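Local structure of Sodium/calcium exchanger membrane region domain-containing protein (Archaeoglobus fulgidus, 4KPP) at residues A46-S51 / E255-I260. The protein probably exchanges protons for calcium ions across the membrane, as a member of the sodium/calcium exchanger family. Sequence-based numbering, arbitrary orientation.
Sequences ASFLIS and ESPELI
Phe48 reaches Pro257 and Ile260 by turning CG anti to its own carbonyl carbon (chi1 -72°), which carries the ring off the flank of its helix to the neighbouring one, while Ser47 holds OG anti to the backbone N and directs it at CB and CG of Pro257. Between them these two residues meet Pro257 from different sides. The serine approaches with CB and OG alongside the pyrrolidine, and OG lies 3.3 Å from Pro257 CB, an ordinary van der Waals touch between a hydroxyl and a methylene. The phenyl ring offers a face to that same carbon: Pro257 CB sits 4.1 Å from the ring centroid of Phe48 and 15° off its normal, a CH-pi contact displaced slightly toward the rim. At the edge of the ring, near its plane, Ile260 CD1 comes within 3.6 Å of Phe48 CZ, so one aromatic group packs by face against the proline and by edge against the isoleucine one turn later.

The proline also marks a kink in helix 242-267, where the N atoms of Pro257 and Glu258 lack hydrogen bonds to the preceding turn. Glu255 and Glu258 leave the backbone facing away from segment 46-51; Glu255 OE2 is hydrogen-bonded to Gln285 NE2 and Glu258 OE1 to Ser281 OG. The kinked helix thus turns an apolar flank to Phe48 and an acidic one to its other neighbours, with Leu111 packing against both glutamates. Across the contact the axes of the two short segments approach to 9.5 Å with a crossing angle of -49°. Such packing, with an aromatic ring laid on a proline at a helix kink, joins helices from the two sodium/calcium exchanger family regions within the transmembrane helical bundle.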
ATOM      1  N   ALA A  46      11.156  -6.986   8.911  1.00 24.78           N
ATOM      2  CA  ALA A  46      11.264  -7.768   7.687  1.00 26.71           C
ATOM      3  C   ALA A  46      10.894  -6.937   6.460  1.00 28.02           C
ATOM      4  O   ALA A  46      11.373  -7.198   5.359  1.00 30.09           O
ATOM      5  CB  ALA A  46      10.393  -9.015   7.776  1.00 25.27           C
ATOM      6  N   SER A  47      10.048  -5.930   6.659  1.00 27.20           N
ATOM      7  CA  SER A  47       9.633  -5.056   5.568  1.00 29.01           C
ATOM      8  C   SER A  47      10.776  -4.185   5.041  1.00 28.07           C
ATOM      9  O   SER A  47      10.897  -3.984   3.833  1.00 26.00           O
ATOM     10  CB  SER A  47       8.449  -4.182   5.988  1.00 30.54           C
ATOM     11  OG  SER A  47       8.028  -3.361   4.915  1.00 33.90           O
ATOM     12  N   PHE A  48      11.606  -3.664   5.943  1.00 26.95           N
ATOM     13  CA  PHE A  48      12.765  -2.873   5.532  1.00 26.59           C
ATOM     14  C   PHE A  48      13.781  -3.754   4.813  1.00 24.60           C
ATOM     15  O   PHE A  48      14.415  -3.326   3.846  1.00 24.48           O
ATOM     16  CB  PHE A  48      13.439  -2.195   6.731  1.00 30.64           C
ATOM     17  CG  PHE A  48      12.651  -1.059   7.319  1.00 34.68           C
ATOM     18  CD1 PHE A  48      12.610   0.175   6.687  1.00 36.29           C
ATOM     19  CD2 PHE A  48      11.971  -1.215   8.518  1.00 34.41           C
ATOM     20  CE1 PHE A  48      11.890   1.225   7.231  1.00 35.03           C
ATOM     21  CE2 PHE A  48      11.250  -0.169   9.064  1.00 34.85           C
ATOM     22  CZ  PHE A  48      11.211   1.052   8.419  1.00 33.90           C
ATOM     23  N   LEU A  49      13.934  -4.983   5.299  1.00 20.80           N
ATOM     24  CA  LEU A  49      14.837  -5.949   4.684  1.00 25.02           C
ATOM     25  C   LEU A  49      14.415  -6.213   3.246  1.00 27.57           C
ATOM     26  O   LEU A  49      15.244  -6.202   2.334  1.00 22.86           O
ATOM     27  CB  LEU A  49      14.858  -7.258   5.478  1.00 25.19           C
ATOM     28  CG  LEU A  49      15.366  -7.155   6.920  1.00 32.71           C
ATOM     29  CD1 LEU A  49      15.118  -8.451   7.686  1.00 30.57           C
ATOM     30  CD2 LEU A  49      16.844  -6.778   6.954  1.00 33.69           C
ATOM     31  N   ILE A  50      13.116  -6.438   3.057  1.00 28.98           N
ATOM     32  CA  ILE A  50      12.552  -6.669   1.734  1.00 31.26           C
ATOM     33  C   ILE A  50      12.796  -5.475   0.815  1.00 29.37           C
ATOM     34  O   ILE A  50      13.183  -5.643  -0.337  1.00 28.22           O
ATOM     35  CB  ILE A  50      11.041  -6.986   1.813  1.00 33.26           C
ATOM     36  CG1 ILE A  50      10.834  -8.416   2.311  1.00 31.94           C
ATOM     37  CG2 ILE A  50      10.381  -6.815   0.455  1.00 31.08           C
ATOM     38  CD1 ILE A  50       9.391  -8.798   2.515  1.00 31.17           C
ATOM     39  N   SER A  51      12.598  -4.270   1.338  1.00 33.01           N
ATOM     40  CA  SER A  51      12.819  -3.065   0.548  1.00 36.59           C
ATOM     41  C   SER A  51      14.289  -2.913   0.170  1.00 32.91           C
ATOM     42  O   SER A  51      14.608  -2.565  -0.966  1.00 29.91           O
ATOM     43  CB  SER A  51      12.320  -1.828   1.293  1.00 39.08           C
ATOM     44  OG  SER A  51      10.908  -1.850   1.391  1.00 41.96           O
ATOM     45  N   GLU A 255       1.940   0.002   6.627  1.00 33.43           N
ATOM     46  CA  GLU A 255       2.279   1.106   5.734  1.00 33.62           C
ATOM     47  C   GLU A 255       3.394   1.995   6.294  1.00 36.17           C
ATOM     48  O   GLU A 255       3.924   2.852   5.586  1.00 41.30           O
ATOM     49  CB  GLU A 255       1.036   1.949   5.426  1.00 35.70           C
ATOM     50  CG  GLU A 255      -0.153   1.168   4.869  1.00 37.61           C
ATOM     51  CD  GLU A 255       0.034   0.732   3.424  1.00 41.47           C
ATOM     52  OE1 GLU A 255      -0.226  -0.454   3.130  1.00 42.25           O
ATOM     53  OE2 GLU A 255       0.425   1.572   2.583  1.00 36.81           O
ATOM     54  N   SER A 256       3.745   1.791   7.560  1.00 30.48           N
ATOM     55  CA  SER A 256       4.823   2.557   8.194  1.00 33.99           C
ATOM     56  C   SER A 256       6.214   2.426   7.548  1.00 37.50           C
ATOM     57  O   SER A 256       6.879   3.440   7.328  1.00 37.28           O
ATOM     58  CB  SER A 256       4.907   2.257   9.696  1.00 38.01           C
ATOM     59  OG  SER A 256       3.785   2.785  10.379  1.00 44.24           O
ATOM     60  N   PRO A 257       6.673   1.187   7.268  1.00 37.72           N
ATOM     61  CA  PRO A 257       7.999   1.072   6.648  1.00 38.06           C
ATOM     62  C   PRO A 257       8.062   1.783   5.303  1.00 34.69           C
ATOM     63  O   PRO A 257       9.080   2.394   4.972  1.00 33.63           O
ATOM     64  CB  PRO A 257       8.160  -0.437   6.445  1.00 37.38           C
ATOM     65  CG  PRO A 257       7.307  -1.044   7.505  1.00 38.46           C
ATOM     66  CD  PRO A 257       6.116  -0.139   7.604  1.00 36.32           C
ATOM     67  N   GLU A 258       6.973   1.702   4.547  1.00 31.19           N
ATOM     68  CA  GLU A 258       6.856   2.393   3.269  1.00 37.15           C
ATOM     69  C   GLU A 258       6.922   3.907   3.457  1.00 37.18           C
ATOM     70  O   GLU A 258       7.546   4.614   2.666  1.00 37.01           O
ATOM     71  CB  GLU A 258       5.539   2.015   2.596  1.00 41.87           C
ATOM     72  CG  GLU A 258       5.186   2.860   1.390  1.00 46.87           C
ATOM     73  CD  GLU A 258       3.692   2.930   1.167  1.00 52.36           C
ATOM     74  OE1 GLU A 258       3.264   3.172   0.020  1.00 54.49           O
ATOM     75  OE2 GLU A 258       2.944   2.746   2.149  1.00 54.34           O
ATOM     76  N   LEU A 259       6.270   4.395   4.508  1.00 37.92           N
ATOM     77  CA  LEU A 259       6.257   5.822   4.812  1.00 39.19           C
ATOM     78  C   LEU A 259       7.637   6.318   5.234  1.00 37.99           C
ATOM     79  O   LEU A 259       8.087   7.371   4.785  1.00 40.70           O
ATOM     80  CB  LEU A 259       5.232   6.130   5.903  1.00 42.56           C
ATOM     81  CG  LEU A 259       3.906   6.741   5.446  1.00 46.05           C
ATOM     82  CD1 LEU A 259       4.152   8.091   4.791  1.00 45.87           C
ATOM     83  CD2 LEU A 259       3.161   5.810   4.497  1.00 47.60           C
ATOM     84  N   ILE A 260       8.300   5.555   6.095  1.00 32.31           N
ATOM     85  CA  ILE A 260       9.635   5.903   6.572  1.00 33.52           C
ATOM     86  C   ILE A 260      10.645   6.034   5.427  1.00 32.04           C
ATOM     87  O   ILE A 260      11.456   6.960   5.407  1.00 31.27           O
ATOM     88  CB  ILE A 260      10.142   4.875   7.605  1.00 34.63           C
ATOM     89  CG1 ILE A 260       9.286   4.936   8.871  1.00 36.50           C
ATOM     90  CG2 ILE A 260      11.603   5.125   7.950  1.00 37.78           C
ATOM     91  CD1 ILE A 260       9.632   3.870   9.893  1.00 38.04           C
TER